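PDB 5DQP: EDTA monooxygenase from EDTA-degrading bacterium BNC1, which probably uses reduced flavin mononucleotide and molecular oxygen to oxidise EDTA, acting with a partner flavin reductase. Local coordinates for residues Ala124-Asn129 with Asn145-Ala150; Arg149-Leu154 with Lys220-Arg225; Lys301-Asp306 with Lys319-Pro324. All blocks are in the same frame, centred on the assembly; numbering follows the deposited sequence.

Interaction 1: residues Ala124-Asn129 with Asn145-Ala150; sequences AVTTAN and NRYERA. With SO4 (sulfate ion), chain D.
R146 sends its side chain across T126, T127 and A128, the loop that follows the barrel strand 120-125. Its CB carries the chain off helix 143-161; CG then nears the carbonyl of T127, and CD packs closer, 3.4 Å from T127 O and 3.7 Å from T126 OG1. A bend at chi3 (-87°) turns NE aside from the line of the chain; beyond it, CZ lies 3.8 Å from A128 CB and NH1 only 3.2 Å from it, a tight approach that a small alanine permits. T126 crosses this chain at about a right angle. Its CG2 sits over one face of the Y147 ring, offset toward the rim, in a CH-pi contact 4.1 Å from the ring centroid, and rests 3.9 Å from A150 CB. At the ring edge, in plane, lies O4 of a sulfate, probably from the crystallisation liquor; Y147 OH donates to it, at a doubtfully short distance, and S216 OG also binds the ion. No hydrogen bond joins the two segments, so van der Waals and CH-pi contacts hold them. With Y147 and S216 predicted to bind FMN, the sulfate is consistent with an anion pocket that could receive the cofactor's phosphate.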
loop_
_atom_site.group_PDB
_atom_site.type_symbol
_atom_site.label_atom_id
_atom_site.label_comp_id
_atom_site.label_asym_id
_atom_site.label_seq_id
_atom_site.Cartn_x
_atom_site.Cartn_y
_atom_site.Cartn_z
ATOM N N ALA A 124 -0.895 12.404 8.168
ATOM C CA ALA A 124 -1.829 13.007 7.224
ATOM C C ALA A 124 -1.293 14.377 6.830
ATOM O O ALA A 124 -1.190 15.263 7.673
ATOM C CB ALA A 124 -3.219 13.107 7.845
ATOM N N VAL A 125 -0.915 14.549 5.566
ATOM C CA VAL A 125 -0.296 15.794 5.129
ATOM C C VAL A 125 -1.196 16.464 4.090
ATOM O O VAL A 125 -2.131 15.866 3.568
ATOM C CB VAL A 125 1.129 15.583 4.564
ATOM C CG1 VAL A 125 2.055 14.960 5.631
ATOM C CG2 VAL A 125 1.108 14.726 3.301
ATOM N N THR A 126 -0.923 17.736 3.824
ATOM C CA THR A 126 -1.490 18.400 2.662
ATOM C C THR A 126 -0.392 18.601 1.632
ATOM O O THR A 126 0.797 18.541 1.945
ATOM C CB THR A 126 -2.123 19.754 3.015
ATOM O OG1 THR A 126 -1.087 20.714 3.247
ATOM C CG2 THR A 126 -3.010 19.637 4.245
ATOM N N THR A 127 -0.793 18.855 0.395
ATOM C CA THR A 127 0.159 18.955 -0.699
ATOM C C THR A 127 0.307 20.407 -1.122
ATOM O O THR A 127 -0.668 21.049 -1.520
ATOM C CB THR A 127 -0.261 18.110 -1.896
ATOM O OG1 THR A 127 -0.346 16.730 -1.514
ATOM C CG2 THR A 127 0.750 18.279 -2.994
ATOM N N ALA A 128 1.529 20.904 -1.067
ATOM C CA ALA A 128 1.843 22.206 -1.616
ATOM C C ALA A 128 2.789 22.131 -2.804
ATOM O O ALA A 128 3.034 23.159 -3.442
ATOM C CB ALA A 128 2.444 23.106 -0.525
ATOM N N ASN A 129 3.324 20.956 -3.127
ATOM C CA ASN A 129 4.257 20.845 -4.240
ATOM C C ASN A 129 3.486 20.807 -5.565
ATOM O O ASN A 129 2.737 19.854 -5.822
ATOM C CB ASN A 129 5.133 19.602 -4.060
ATOM C CG ASN A 129 6.224 19.491 -5.120
ATOM O OD1 ASN A 129 6.231 20.241 -6.092
ATOM N ND2 ASN A 129 7.148 18.557 -4.929
ATOM N N ASN A 145 -7.502 26.695 1.936
ATOM C CA ASN A 145 -8.375 25.664 1.369
ATOM C C ASN A 145 -7.771 24.278 1.547
ATOM O O ASN A 145 -8.497 23.308 1.775
ATOM C CB ASN A 145 -8.657 25.931 -0.116
ATOM C CG ASN A 145 -9.670 27.046 -0.334
ATOM O OD1 ASN A 145 -10.414 27.423 0.576
ATOM N ND2 ASN A 145 -9.705 27.575 -1.553
ATOM N N ARG A 146 -6.450 24.169 1.410
ATOM C CA ARG A 146 -5.726 22.952 1.767
ATOM C C ARG A 146 -6.177 22.399 3.107
ATOM O O ARG A 146 -6.498 21.215 3.239
ATOM C CB ARG A 146 -4.223 23.239 1.826
ATOM C CG ARG A 146 -3.474 23.065 0.500
ATOM C CD ARG A 146 -1.956 23.239 0.710
ATOM N NE ARG A 146 -1.557 24.641 0.615
ATOM C CZ ARG A 146 -0.407 25.129 1.067
ATOM N NH1 ARG A 146 0.461 24.333 1.667
ATOM N NH2 ARG A 146 -0.135 26.420 0.937
ATOM N N TYR A 147 -6.177 23.247 4.124
ATOM C CA TYR A 147 -6.431 22.770 5.466
ATOM C C TYR A 147 -7.918 22.570 5.724
ATOM O O TYR A 147 -8.300 21.645 6.451
ATOM C CB TYR A 147 -5.766 23.719 6.466
ATOM C CG TYR A 147 -4.343 23.279 6.689
ATOM C CD1 TYR A 147 -4.076 22.177 7.481
ATOM C CD2 TYR A 147 -3.274 23.911 6.053
ATOM C CE1 TYR A 147 -2.798 21.715 7.666
ATOM C CE2 TYR A 147 -1.979 23.457 6.237
ATOM C CZ TYR A 147 -1.758 22.354 7.054
ATOM O OH TYR A 147 -0.501 21.868 7.275
ATOM N N GLU A 148 -8.771 23.369 5.093
ATOM C CA GLU A 148 -10.200 23.114 5.206
ATOM C C GLU A 148 -10.573 21.787 4.546
ATOM O O GLU A 148 -11.412 21.035 5.057
ATOM C CB GLU A 148 -10.980 24.278 4.591
ATOM C CG GLU A 148 -12.457 23.999 4.427
ATOM C CD GLU A 148 -13.226 25.208 3.914
ATOM O OE1 GLU A 148 -14.271 25.544 4.512
ATOM O OE2 GLU A 148 -12.789 25.821 2.917
ATOM N N ARG A 149 -9.971 21.490 3.400
ATOM C CA ARG A 149 -10.179 20.185 2.787
ATOM C C ARG A 149 -9.669 19.075 3.691
ATOM O O ARG A 149 -10.342 18.051 3.874
ATOM C CB ARG A 149 -9.481 20.146 1.430
ATOM C CG ARG A 149 -9.586 18.844 0.690
ATOM C CD ARG A 149 -9.012 19.061 -0.704
ATOM N NE ARG A 149 -8.986 17.858 -1.512
ATOM C CZ ARG A 149 -9.932 17.549 -2.389
ATOM N NH1 ARG A 149 -9.828 16.438 -3.097
ATOM N NH2 ARG A 149 -10.979 18.354 -2.559
ATOM N N ALA A 150 -8.466 19.262 4.260
ATOM C CA ALA A 150 -7.874 18.242 5.114
ATOM C C ALA A 150 -8.767 17.952 6.306
ATOM O O ALA A 150 -8.892 16.798 6.734
ATOM C CB ALA A 150 -6.496 18.678 5.604
HETATM S S SO4 D . 2.162 23.945 7.194
HETATM O O1 SO4 D . 2.281 25.288 6.621
HETATM O O2 SO4 D . 3.500 23.369 7.327
HETATM O O3 SO4 D . 1.518 23.983 8.507
HETATM O O4 SO4 D . 1.353 23.128 6.289
#

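Interaction 2: residues Arg149-Leu154 with Lys220-Arg225; sequences RAEEFL and KRLASR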
loop_
_atom_site.group_PDB
_atom_site.type_symbol
_atom_site.label_atom_id
_atom_site.label_comp_id
_atom_site.label_asym_id
_atom_site.label_seq_id
_atom_site.Cartn_x
_atom_site.Cartn_y
_atom_site.Cartn_z
ATOM N N ARG A 149 -9.971 21.490 3.400
ATOM C CA ARG A 149 -10.179 20.185 2.787
ATOM C C ARG A 149 -9.669 19.075 3.691
ATOM O O ARG A 149 -10.342 18.051 3.874
ATOM C CB ARG A 149 -9.481 20.146 1.430
ATOM C CG ARG A 149 -9.586 18.844 0.690
ATOM C CD ARG A 149 -9.012 19.061 -0.704
ATOM N NE ARG A 149 -8.986 17.858 -1.512
ATOM C CZ ARG A 149 -9.932 17.549 -2.389
ATOM N NH1 ARG A 149 -9.828 16.438 -3.097
ATOM N NH2 ARG A 149 -10.979 18.354 -2.559
ATOM N N ALA A 150 -8.466 19.262 4.260
ATOM C CA ALA A 150 -7.874 18.242 5.114
ATOM C C ALA A 150 -8.767 17.952 6.306
ATOM O O ALA A 150 -8.892 16.798 6.734
ATOM C CB ALA A 150 -6.496 18.678 5.604
ATOM N N GLU A 151 -9.367 18.999 6.869
ATOM C CA GLU A 151 -10.238 18.835 8.011
ATOM C C GLU A 151 -11.458 17.987 7.649
ATOM O O GLU A 151 -11.840 17.089 8.402
ATOM C CB GLU A 151 -10.631 20.208 8.537
ATOM C CG GLU A 151 -11.101 20.233 9.976
ATOM C CD GLU A 151 -12.524 19.714 10.132
ATOM O OE1 GLU A 151 -13.393 20.092 9.308
ATOM O OE2 GLU A 151 -12.770 18.920 11.074
ATOM N N GLU A 152 -12.063 18.229 6.488
ATOM C CA GLU A 152 -13.206 17.414 6.083
ATOM C C GLU A 152 -12.782 15.983 5.760
ATOM O O GLU A 152 -13.481 15.019 6.107
ATOM C CB GLU A 152 -13.912 18.054 4.887
ATOM C CG GLU A 152 -15.293 17.439 4.632
ATOM C CD GLU A 152 -15.967 17.907 3.346
ATOM O OE1 GLU A 152 -16.784 17.126 2.809
ATOM O OE2 GLU A 152 -15.680 19.038 2.871
ATOM N N PHE A 153 -11.636 15.832 5.099
ATOM C CA PHE A 153 -11.068 14.518 4.817
ATOM C C PHE A 153 -10.900 13.698 6.099
ATOM O O PHE A 153 -11.221 12.509 6.136
ATOM C CB PHE A 153 -9.721 14.712 4.101
ATOM C CG PHE A 153 -9.160 13.471 3.482
ATOM C CD1 PHE A 153 -8.562 12.486 4.261
ATOM C CD2 PHE A 153 -9.191 13.298 2.117
ATOM C CE1 PHE A 153 -8.024 11.358 3.682
ATOM C CE2 PHE A 153 -8.670 12.166 1.549
ATOM C CZ PHE A 153 -8.088 11.201 2.319
ATOM N N LEU A 154 -10.362 14.315 7.149
ATOM C CA LEU A 154 -10.141 13.598 8.398
ATOM C C LEU A 154 -11.456 13.212 9.057
ATOM O O LEU A 154 -11.563 12.121 9.630
ATOM C CB LEU A 154 -9.288 14.439 9.345
ATOM C CG LEU A 154 -7.772 14.224 9.236
ATOM C CD1 LEU A 154 -7.454 12.783 9.588
ATOM C CD2 LEU A 154 -7.304 14.517 7.865
ATOM N N LYS A 220 -1.410 23.627 13.191
ATOM C CA LYS A 220 -1.620 23.451 14.625
ATOM C C LYS A 220 -3.079 23.163 14.948
ATOM O O LYS A 220 -3.356 22.386 15.868
ATOM C CB LYS A 220 -1.128 24.665 15.404
ATOM C CG LYS A 220 0.394 24.706 15.533
ATOM C CD LYS A 220 0.790 25.993 16.192
ATOM C CE LYS A 220 2.284 26.158 16.252
ATOM N NZ LYS A 220 2.562 27.548 16.685
ATOM N N ARG A 221 -4.020 23.746 14.186
ATOM C CA ARG A 221 -5.435 23.484 14.423
ATOM C C ARG A 221 -5.815 22.074 14.008
ATOM O O ARG A 221 -6.492 21.356 14.756
ATOM C CB ARG A 221 -6.305 24.489 13.684
ATOM C CG ARG A 221 -7.790 24.242 13.917
ATOM C CD ARG A 221 -8.693 25.213 13.158
ATOM N NE ARG A 221 -10.109 24.961 13.440
ATOM C CZ ARG A 221 -10.940 24.315 12.622
ATOM N NH1 ARG A 221 -10.513 23.852 11.455
ATOM N NH2 ARG A 221 -12.206 24.130 12.968
ATOM N N LEU A 222 -5.405 21.659 12.805
ATOM C CA LEU A 222 -5.605 20.271 12.412
ATOM C C LEU A 222 -5.055 19.328 13.483
ATOM O O LEU A 222 -5.724 18.373 13.899
ATOM C CB LEU A 222 -4.939 20.017 11.064
ATOM C CG LEU A 222 -5.417 18.787 10.296
ATOM C CD1 LEU A 222 -6.823 18.992 9.740
ATOM C CD2 LEU A 222 -4.473 18.496 9.177
ATOM N N ALA A 223 -3.842 19.605 13.963
ATOM C CA ALA A 223 -3.218 18.726 14.945
ATOM C C ALA A 223 -4.024 18.668 16.232
ATOM O O ALA A 223 -4.158 17.597 16.836
ATOM C CB ALA A 223 -1.791 19.183 15.227
ATOM N N SER A 224 -4.577 19.809 16.670
ATOM C CA SER A 224 -5.311 19.819 17.934
ATOM C C SER A 224 -6.575 18.973 17.838
ATOM O O SER A 224 -7.038 18.442 18.854
ATOM C CB SER A 224 -5.648 21.260 18.351
ATOM O OG SER A 224 -6.678 21.818 17.532
ATOM N N ARG A 225 -7.125 18.812 16.622
ATOM C CA ARG A 225 -8.359 18.060 16.379
ATOM C C ARG A 225 -8.106 16.585 16.093
ATOM O O ARG A 225 -8.863 15.727 16.557
ATOM C CB ARG A 225 -9.142 18.682 15.208
ATOM C CG ARG A 225 -9.577 20.140 15.460
ATOM C CD ARG A 225 -10.382 20.760 14.304
ATOM N NE ARG A 225 -11.419 19.851 13.827
ATOM C CZ ARG A 225 -12.576 19.626 14.448
ATOM N NH1 ARG A 225 -12.859 20.257 15.581
ATOM N NH2 ARG A 225 -13.453 18.768 13.939
#
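Segments 149-154 and 220-225 are helical and run almost parallel, 13° apart with axes 10.6 Å from each other, and the CA atoms of E151 and L222 come nearest at 6.5 Å. At that spacing longer side chains must fill the groove. L222 does so with both methyls: CG stands anti to the backbone N, which turns the branch toward helix 143-161; of its methyls, CD1 lies against the backbone of E151, 3.8 Å from its CA, while CD2 touches A150 CB at 4.1 Å. The small alanine suits the meeting, because it offers one methyl and lets the leucine branch settle close to the helix.

Above this apolar layer lies the charged one. E151 bends at its second torsion (chi2 -77°), and its OE2 accepts from both NE and NH2 of R225, near the guanidinium edge but tilted from its plane. NH2 gives the shorter bond of the salt bridge, 2.9 Å, and NE a weak one of 3.2 Å. Neither is straight, and NH2 meets OE2 from above the carboxylate plane; the two flat groups are turned 69° from each other. R221, extended from CG to NE, brings NH1 to 4.0 Å from E151 CG, and R225 CD lies over the centre of the R221 guanidinium. The two arginines would favour a charged carboxylate on E151, offsetting the like charge that E155 brings close to OE2. Within the second helix, S224 OG donates to R221 O, 2.8 Å away, a carbonyl that R225 N also uses.

After strand 120-125 the chain passes through the short helix 130-135 before helix 143-161, whereas helix 217-226 comes directly after strand 210-213; the two strands are parallel neighbours. Parallel helices side by side outside adjacent parallel strands are typical of the TIM barrel, the fold of luciferase-like monooxygenases.

Interaction 3: residues Lys301-Asp306 with Lys319-Pro324; sequences KQLGID and KDFNLP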
loop_
_atom_site.group_PDB
_atom_site.type_symbol
_atom_site.label_atom_id
_atom_site.label_comp_id
_atom_site.label_asym_id
_atom_site.label_seq_id
_atom_site.Cartn_x
_atom_site.Cartn_y
_atom_site.Cartn_z
ATOM N N LYS A 301 26.082 36.661 7.329
ATOM C CA LYS A 301 25.304 37.686 6.648
ATOM C C LYS A 301 23.817 37.514 6.940
ATOM O O LYS A 301 23.111 38.487 7.237
ATOM C CB LYS A 301 25.591 37.647 5.141
ATOM C CG LYS A 301 27.085 37.702 4.812
ATOM C CD LYS A 301 27.329 37.947 3.326
ATOM C CE LYS A 301 27.103 36.714 2.476
ATOM N NZ LYS A 301 27.030 37.077 1.032
ATOM N N GLN A 302 23.324 36.282 6.891
ATOM C CA GLN A 302 21.898 36.085 7.120
ATOM C C GLN A 302 21.475 36.567 8.497
ATOM O O GLN A 302 20.343 37.038 8.673
ATOM C CB GLN A 302 21.531 34.623 6.934
ATOM C CG GLN A 302 21.270 34.262 5.478
ATOM C CD GLN A 302 20.954 32.795 5.327
ATOM O OE1 GLN A 302 21.551 31.966 6.009
ATOM N NE2 GLN A 302 19.998 32.464 4.457
ATOM N N LEU A 303 22.372 36.478 9.476
ATOM C CA LEU A 303 22.059 36.856 10.840
ATOM C C LEU A 303 22.625 38.215 11.193
ATOM O O LEU A 303 22.451 38.660 12.329
ATOM C CB LEU A 303 22.595 35.805 11.819
ATOM C CG LEU A 303 22.116 34.356 11.652
ATOM C CD1 LEU A 303 23.024 33.423 12.420
ATOM C CD2 LEU A 303 20.674 34.174 12.089
ATOM N N GLY A 304 23.306 38.870 10.252
ATOM C CA GLY A 304 23.872 40.189 10.497
ATOM C C GLY A 304 24.998 40.194 11.508
ATOM O O GLY A 304 25.132 41.151 12.274
ATOM N N ILE A 305 25.795 39.135 11.553
ATOM C CA ILE A 305 26.965 39.073 12.421
ATOM C C ILE A 305 28.169 39.629 11.667
ATOM O O ILE A 305 28.541 39.113 10.604
ATOM C CB ILE A 305 27.225 37.633 12.887
ATOM C CG1 ILE A 305 26.127 37.179 13.866
ATOM C CG2 ILE A 305 28.627 37.533 13.498
ATOM C CD1 ILE A 305 26.076 35.682 14.101
ATOM N N ASP A 306 28.797 40.667 12.224
ATOM C CA ASP A 306 29.924 41.346 11.570
ATOM C C ASP A 306 31.219 40.573 11.824
ATOM O O ASP A 306 31.843 40.707 12.876
ATOM C CB ASP A 306 30.027 42.787 12.072
ATOM C CG ASP A 306 31.219 43.531 11.480
ATOM O OD1 ASP A 306 31.855 43.004 10.542
ATOM O OD2 ASP A 306 31.519 44.649 11.949
ATOM N N LYS A 319 23.765 40.989 21.424
ATOM C CA LYS A 319 24.178 42.196 20.708
ATOM C C LYS A 319 24.907 41.898 19.401
ATOM O O LYS A 319 25.099 42.810 18.597
ATOM C CB LYS A 319 25.086 43.056 21.602
ATOM C CG LYS A 319 24.474 43.410 22.958
ATOM C CD LYS A 319 25.475 44.135 23.860
ATOM C CE LYS A 319 24.846 44.528 25.198
ATOM N NZ LYS A 319 25.730 45.439 25.990
ATOM N N ASP A 320 25.369 40.667 19.183
ATOM C CA ASP A 320 26.112 40.381 17.963
ATOM C C ASP A 320 25.208 40.249 16.748
ATOM O O ASP A 320 25.680 40.416 15.623
ATOM C CB ASP A 320 26.913 39.085 18.091
ATOM C CG ASP A 320 27.964 39.131 19.187
ATOM O OD1 ASP A 320 28.558 40.200 19.438
ATOM O OD2 ASP A 320 28.206 38.061 19.787
ATOM N N PHE A 321 23.929 39.940 16.948
ATOM C CA PHE A 321 23.014 39.660 15.846
ATOM C C PHE A 321 22.336 40.930 15.358
ATOM O O PHE A 321 21.914 41.766 16.160
ATOM C CB PHE A 321 21.944 38.667 16.281
ATOM C CG PHE A 321 22.486 37.340 16.724
ATOM C CD1 PHE A 321 22.812 36.369 15.793
ATOM C CD2 PHE A 321 22.656 37.059 18.072
ATOM C CE1 PHE A 321 23.309 35.141 16.192
ATOM C CE2 PHE A 321 23.151 35.825 18.479
ATOM C CZ PHE A 321 23.468 34.865 17.530
ATOM N N ASN A 322 22.216 41.066 14.032
ATOM C CA ASN A 322 21.450 42.163 13.429
ATOM C C ASN A 322 20.571 41.535 12.346
ATOM O O ASN A 322 20.933 41.494 11.166
ATOM C CB ASN A 322 22.381 43.258 12.884
ATOM C CG ASN A 322 23.333 43.790 13.941
ATOM O OD1 ASN A 322 22.977 44.668 14.733
ATOM N ND2 ASN A 322 24.548 43.250 13.968
ATOM N N LEU A 323 19.427 41.006 12.758
ATOM C CA LEU A 323 18.604 40.255 11.825
ATOM C C LEU A 323 18.012 41.204 10.790
ATOM O O LEU A 323 17.392 42.209 11.158
ATOM C CB LEU A 323 17.490 39.499 12.544
ATOM C CG LEU A 323 17.901 38.363 13.485
ATOM C CD1 LEU A 323 16.669 37.575 13.929
ATOM C CD2 LEU A 323 18.945 37.447 12.851
ATOM N N PRO A 324 18.169 40.921 9.504
ATOM C CA PRO A 324 17.560 41.789 8.489
ATOM C C PRO A 324 16.046 41.855 8.658
ATOM O O PRO A 324 15.389 40.854 8.957
ATOM C CB PRO A 324 17.964 41.127 7.165
ATOM C CG PRO A 324 18.333 39.714 7.523
ATOM C CD PRO A 324 18.887 39.773 8.921
HETATM O O HOH W 1 27.915 41.810 14.762
#
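The phenyl ring of F321 receives L303 CB at its edge, near the ring plane, with CB 4.0 Å from F321 CD1, while I305 CD1 comes in obliquely, 3.5 Å from F321 CE1. V338 and A341 of helix 331-344 also touch this phenylalanine. L303 and L323 lie side by side, their CD2 methyls 3.8 Å apart; L303 and I305 thus pack against the buried ring, and L323 extends the apolar layer through L303. The other flat group is the N322 amide. Its ND2 donates to G304 O over 2.8 Å, almost straight at 173° and nearly in line with the C=O bond, with the acceptor in the amide plane. N322 N meanwhile donates to L303 O at 3.0 Å. G304, the first residue to leave the helical conformation after helix 292-303, forms a Schellman motif. Its positive phi suits glycine, and the absence of a CB lets N322 O approach G304 CA to 3.3 Å in a CA-H...O contact. Alongside, a water accepts from D306 N and donates to D320 O. The chemistry is that of a helix C-terminus: carbonyls of L303 and G304, at the end of the helix, find donors in one asparagine, used through backbone and side chain together, above an apolar layer.

Overall arrangement
Interactions 1 and 2 form a continuous region, their centres 9 Å apart, because helix 143-161 serves both: their segments overlap at R149 and A150, of which A150 makes contacts in both, and Y147 CE1 packs 3.9 Å from L222 CD2. A150 and Y147 each face both partners, T126 on the loop and L222 on helix 217-226. Y147 and S216, predicted FMN ligands, both bind the sulfate of interaction 1, which places the pair of contacts beside the probable cofactor site. Interaction 3 stands apart, with its centre 35 Å from that of interaction 1 and 38 Å from that of interaction 2. Its nearest atoms are about 21 and 18 Å from theirs, and it lies away from the annotated sites.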